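Long-range contact in molybdopterin-guanine dinucleotide biosynthesis protein B (Bacillus subtilis subsp. spizizenii, PDB 4OYH), which binds GTP, probably with weak GTPase activity, and may act as an adapter in making and using the molybdopterin guanine dinucleotide cofactor: residues A[35-47]-A[98-111]. The protein carries 2 engineered substitutions. Sequence-based numbering, arbitrary orientation.
Sequences SEQGLNLGCLKHH and YQFLETDCLLIEGF. With SO4 (sulfate ion), chain G.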
# COMPACT_ATOMS: atom_id res chain seq x y z
N SER A 35 -12.89 1.35 -16.21
CA SER A 35 -13.83 0.60 -15.37
C SER A 35 -14.88 -0.08 -16.25
O SER A 35 -14.82 -1.30 -16.43
CB SER A 35 -14.52 1.53 -14.37
OG SER A 35 -13.58 2.10 -13.47
N GLU A 36 -15.80 0.69 -16.83
CA GLU A 36 -16.52 0.23 -18.03
C GLU A 36 -15.43 -0.34 -18.93
O GLU A 36 -14.31 0.14 -18.90
CB GLU A 36 -17.27 1.37 -18.72
CG GLU A 36 -17.94 2.35 -17.77
CD GLU A 36 -18.94 1.68 -16.82
OE1 GLU A 36 -19.40 0.56 -17.13
OE2 GLU A 36 -19.25 2.27 -15.76
N GLN A 37 -15.72 -1.36 -19.72
CA GLN A 37 -14.68 -2.12 -20.44
C GLN A 37 -13.95 -3.12 -19.55
O GLN A 37 -13.20 -3.94 -20.06
CB GLN A 37 -13.63 -1.22 -21.10
CG GLN A 37 -14.20 -0.02 -21.83
CD GLN A 37 -13.32 0.49 -22.94
OE1 GLN A 37 -12.48 -0.23 -23.47
NE2 GLN A 37 -13.52 1.75 -23.31
N GLY A 38 -14.15 -3.08 -18.24
CA GLY A 38 -13.61 -4.11 -17.37
C GLY A 38 -12.10 -4.23 -17.41
O GLY A 38 -11.53 -5.18 -16.87
N LEU A 39 -11.46 -3.26 -18.04
CA LEU A 39 -10.02 -3.23 -18.13
C LEU A 39 -9.46 -3.14 -16.71
O LEU A 39 -10.04 -2.47 -15.85
CB LEU A 39 -9.59 -2.05 -18.99
CG LEU A 39 -8.09 -1.81 -19.12
CD1 LEU A 39 -7.38 -2.95 -19.85
CD2 LEU A 39 -7.85 -0.48 -19.81
N ASN A 40 -8.37 -3.85 -16.45
CA ASN A 40 -7.84 -3.98 -15.08
C ASN A 40 -6.49 -3.24 -14.95
O ASN A 40 -5.39 -3.76 -15.20
CB ASN A 40 -7.75 -5.47 -14.72
CG ASN A 40 -6.93 -5.74 -13.50
OD1 ASN A 40 -6.79 -4.90 -12.60
ND2 ASN A 40 -6.37 -6.94 -13.45
N LEU A 41 -6.61 -1.99 -14.55
CA LEU A 41 -5.57 -1.02 -14.77
C LEU A 41 -5.23 -0.33 -13.46
O LEU A 41 -6.11 0.07 -12.72
CB LEU A 41 -6.04 -0.04 -15.85
CG LEU A 41 -5.38 1.34 -15.99
CD1 LEU A 41 -4.03 1.30 -16.69
CD2 LEU A 41 -6.32 2.17 -16.75
N GLY A 42 -3.94 -0.25 -13.17
CA GLY A 42 -3.44 0.38 -11.97
C GLY A 42 -3.12 1.84 -12.24
O GLY A 42 -3.08 2.28 -13.36
N CYS A 43 -2.88 2.58 -11.18
CA CYS A 43 -2.55 3.98 -11.26
C CYS A 43 -1.45 4.31 -10.27
O CYS A 43 -1.44 3.85 -9.12
CB CYS A 43 -3.79 4.86 -11.00
SG CYS A 43 -3.62 6.45 -11.79
N LEU A 44 -0.48 5.06 -10.74
CA LEU A 44 0.69 5.40 -9.93
C LEU A 44 1.06 6.87 -10.18
O LEU A 44 1.18 7.37 -11.33
CB LEU A 44 1.84 4.47 -10.21
CG LEU A 44 3.16 4.86 -9.51
CD1 LEU A 44 3.06 4.63 -8.04
CD2 LEU A 44 4.37 4.09 -10.09
N LYS A 45 1.15 7.57 -9.07
CA LYS A 45 1.47 8.99 -9.06
C LYS A 45 2.80 9.15 -8.39
O LYS A 45 2.98 8.66 -7.26
CB LYS A 45 0.37 9.79 -8.32
CG LYS A 45 0.77 11.21 -8.00
CD LYS A 45 -0.42 12.02 -7.49
CE LYS A 45 -0.01 13.40 -7.03
NZ LYS A 45 -0.62 13.76 -5.72
N HIS A 46 3.76 9.78 -9.07
CA HIS A 46 5.00 10.23 -8.41
C HIS A 46 4.77 11.54 -7.66
O HIS A 46 4.10 12.45 -8.16
CB HIS A 46 6.10 10.44 -9.43
CG HIS A 46 7.47 10.57 -8.84
ND1 HIS A 46 7.94 9.76 -7.83
CD2 HIS A 46 8.48 11.42 -9.12
CE1 HIS A 46 9.17 10.11 -7.51
NE2 HIS A 46 9.52 11.12 -8.28
N HIS A 47 5.33 11.65 -6.46
CA HIS A 47 5.23 12.89 -5.67
C HIS A 47 6.61 13.33 -5.20
O HIS A 47 7.41 13.85 -6.00
CB HIS A 47 4.31 12.68 -4.47
CG HIS A 47 4.42 13.74 -3.42
ND1 HIS A 47 5.55 13.90 -2.63
CD2 HIS A 47 3.54 14.67 -3.00
CE1 HIS A 47 5.36 14.89 -1.79
NE2 HIS A 47 4.15 15.38 -1.99
N TYR A 98 3.24 -3.81 -9.12
CA TYR A 98 1.94 -3.83 -9.80
C TYR A 98 1.70 -5.17 -10.50
O TYR A 98 0.55 -5.61 -10.59
CB TYR A 98 1.81 -2.70 -10.82
CG TYR A 98 1.40 -1.42 -10.18
CD1 TYR A 98 2.34 -0.61 -9.57
CD2 TYR A 98 0.07 -1.03 -10.12
CE1 TYR A 98 1.99 0.57 -8.94
CE2 TYR A 98 -0.30 0.17 -9.49
CZ TYR A 98 0.68 0.96 -8.89
OH TYR A 98 0.38 2.15 -8.25
N GLN A 99 2.77 -5.79 -10.99
CA GLN A 99 2.67 -7.07 -11.64
C GLN A 99 2.30 -8.12 -10.60
O GLN A 99 1.39 -8.89 -10.83
CB GLN A 99 3.98 -7.41 -12.34
CG GLN A 99 3.89 -7.19 -13.84
CD GLN A 99 5.20 -6.76 -14.49
OE1 GLN A 99 6.22 -6.56 -13.83
NE2 GLN A 99 5.16 -6.59 -15.79
N PHE A 100 2.93 -8.07 -9.44
CA PHE A 100 2.58 -8.95 -8.32
C PHE A 100 1.11 -8.84 -7.83
O PHE A 100 0.47 -9.85 -7.52
CB PHE A 100 3.55 -8.67 -7.19
CG PHE A 100 3.34 -9.49 -5.98
CD1 PHE A 100 2.46 -9.08 -5.00
CD2 PHE A 100 4.04 -10.67 -5.80
CE1 PHE A 100 2.28 -9.83 -3.86
CE2 PHE A 100 3.84 -11.43 -4.66
CZ PHE A 100 2.97 -10.99 -3.69
N LEU A 101 0.55 -7.64 -7.77
CA LEU A 101 -0.86 -7.49 -7.38
C LEU A 101 -1.75 -7.76 -8.59
O LEU A 101 -2.93 -7.52 -8.55
CB LEU A 101 -1.11 -6.08 -6.85
CG LEU A 101 -0.93 -5.68 -5.38
CD1 LEU A 101 -0.45 -6.76 -4.49
CD2 LEU A 101 -0.00 -4.50 -5.33
N GLU A 102 -1.15 -8.20 -9.69
CA GLU A 102 -1.88 -8.76 -10.82
C GLU A 102 -2.79 -7.78 -11.53
O GLU A 102 -3.94 -8.11 -11.82
CB GLU A 102 -2.69 -9.98 -10.36
CG GLU A 102 -1.84 -11.07 -9.70
CD GLU A 102 -2.65 -12.34 -9.41
OE1 GLU A 102 -3.87 -12.34 -9.72
OE2 GLU A 102 -2.07 -13.32 -8.87
N THR A 103 -2.28 -6.60 -11.85
CA THR A 103 -2.99 -5.66 -12.70
C THR A 103 -2.68 -6.01 -14.15
O THR A 103 -1.66 -6.63 -14.40
CB THR A 103 -2.59 -4.17 -12.40
OG1 THR A 103 -1.18 -4.02 -12.56
CG2 THR A 103 -2.97 -3.77 -10.97
N ASP A 104 -3.52 -5.62 -15.10
CA ASP A 104 -3.26 -5.85 -16.54
C ASP A 104 -2.28 -4.85 -17.16
O ASP A 104 -1.66 -5.11 -18.17
CB ASP A 104 -4.55 -5.75 -17.39
CG ASP A 104 -5.57 -6.84 -17.10
OD1 ASP A 104 -5.18 -7.91 -16.55
OD2 ASP A 104 -6.76 -6.62 -17.47
N CYS A 105 -2.22 -3.67 -16.57
CA CYS A 105 -1.55 -2.55 -17.20
C CYS A 105 -1.44 -1.38 -16.22
O CYS A 105 -1.91 -1.48 -15.08
CB CYS A 105 -2.28 -2.13 -18.46
SG CYS A 105 -4.04 -1.83 -18.22
N LEU A 106 -0.82 -0.29 -16.64
CA LEU A 106 -0.52 0.77 -15.68
C LEU A 106 -0.49 2.16 -16.29
O LEU A 106 0.16 2.42 -17.31
CB LEU A 106 0.79 0.44 -14.97
CG LEU A 106 1.34 1.49 -14.01
CD1 LEU A 106 0.40 1.71 -12.77
CD2 LEU A 106 2.72 1.10 -13.60
N LEU A 107 -1.25 3.03 -15.63
CA LEU A 107 -1.28 4.47 -15.87
C LEU A 107 -0.38 5.13 -14.85
O LEU A 107 -0.57 4.95 -13.65
CB LEU A 107 -2.70 5.03 -15.72
CG LEU A 107 -3.34 5.95 -16.77
CD1 LEU A 107 -4.39 6.81 -16.14
CD2 LEU A 107 -2.36 6.78 -17.48
N ILE A 108 0.60 5.89 -15.31
CA ILE A 108 1.49 6.60 -14.39
C ILE A 108 1.32 8.12 -14.55
O ILE A 108 1.37 8.63 -15.68
CB ILE A 108 2.96 6.24 -14.63
CG1 ILE A 108 3.12 4.71 -14.66
CG2 ILE A 108 3.80 6.94 -13.60
CD1 ILE A 108 4.51 4.22 -14.43
N GLU A 109 1.09 8.84 -13.45
CA GLU A 109 1.23 10.30 -13.45
C GLU A 109 2.68 10.65 -13.03
O GLU A 109 3.10 10.29 -11.94
CB GLU A 109 0.19 10.93 -12.51
CG GLU A 109 0.40 12.41 -12.16
CD GLU A 109 -0.78 13.02 -11.37
OE1 GLU A 109 -0.60 14.09 -10.76
OE2 GLU A 109 -1.88 12.44 -11.36
N GLY A 110 3.45 11.35 -13.89
CA GLY A 110 4.85 11.71 -13.54
C GLY A 110 5.98 10.76 -14.01
O GLY A 110 5.77 10.08 -15.00
N PHE A 111 7.10 10.67 -13.28
CA PHE A 111 8.40 10.07 -13.73
C PHE A 111 8.71 10.39 -15.17
O PHE A 111 8.93 9.44 -15.98
CB PHE A 111 8.48 8.53 -13.61
CG PHE A 111 8.14 8.03 -12.24
CD1 PHE A 111 9.15 7.86 -11.24
CD2 PHE A 111 6.83 7.82 -11.93
CE1 PHE A 111 8.78 7.45 -9.89
CE2 PHE A 111 6.37 7.37 -10.63
CZ PHE A 111 7.36 7.20 -9.61
S SO4 G . 8.64 13.85 -12.27
O1 SO4 G . 9.56 13.33 -11.27
O2 SO4 G . 7.26 13.59 -11.91
O3 SO4 G . 8.82 15.29 -12.41
O4 SO4 G . 8.99 13.19 -13.51
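Leu44 packs against Tyr98, Leu106, Ile108 and Phe111. Its CB lies 4.0 Å from Leu106 CD1, and, with CG anti to the backbone N (chi1 174°), its CD2 branch reaches Phe111 CE2 at 3.9 Å; Leu91 of helix 91-100 covers the same face. On the other face Leu41 CD1 meets Cys105 SG at 3.5 Å, beneath helix 23-35. Between these layers strands 41-46 and 105-109 run parallel, their axes 24° apart, with Gly42, Leu44 and His46 donating to Cys105, Leu107 and Glu109 carbonyls while Gly42 and Leu44 accept from Leu107 and Glu109. They are neighbours in the parallel sheet of a P-loop NTPase fold, which strand 41-46 extends into the second subunit through a parallel ladder. Tyr98 OH donates to Cys43 O (2.6 Å) from above the carbonyl plane, joining helix 91-100 to the strand. At one end His46 CB sits over the Phe111 ring, 3.6 Å from its centroid, while a sulfate lies at the imidazole edge. At the other end Asp104 N donates to Asn40 O (2.6 Å), and Asn40 ND2 uses an in-plane lone pair of Glu102 O (3.2 Å); Glu102, Thr103 and Asp104 probably contribute to GTP binding, as in a close relative.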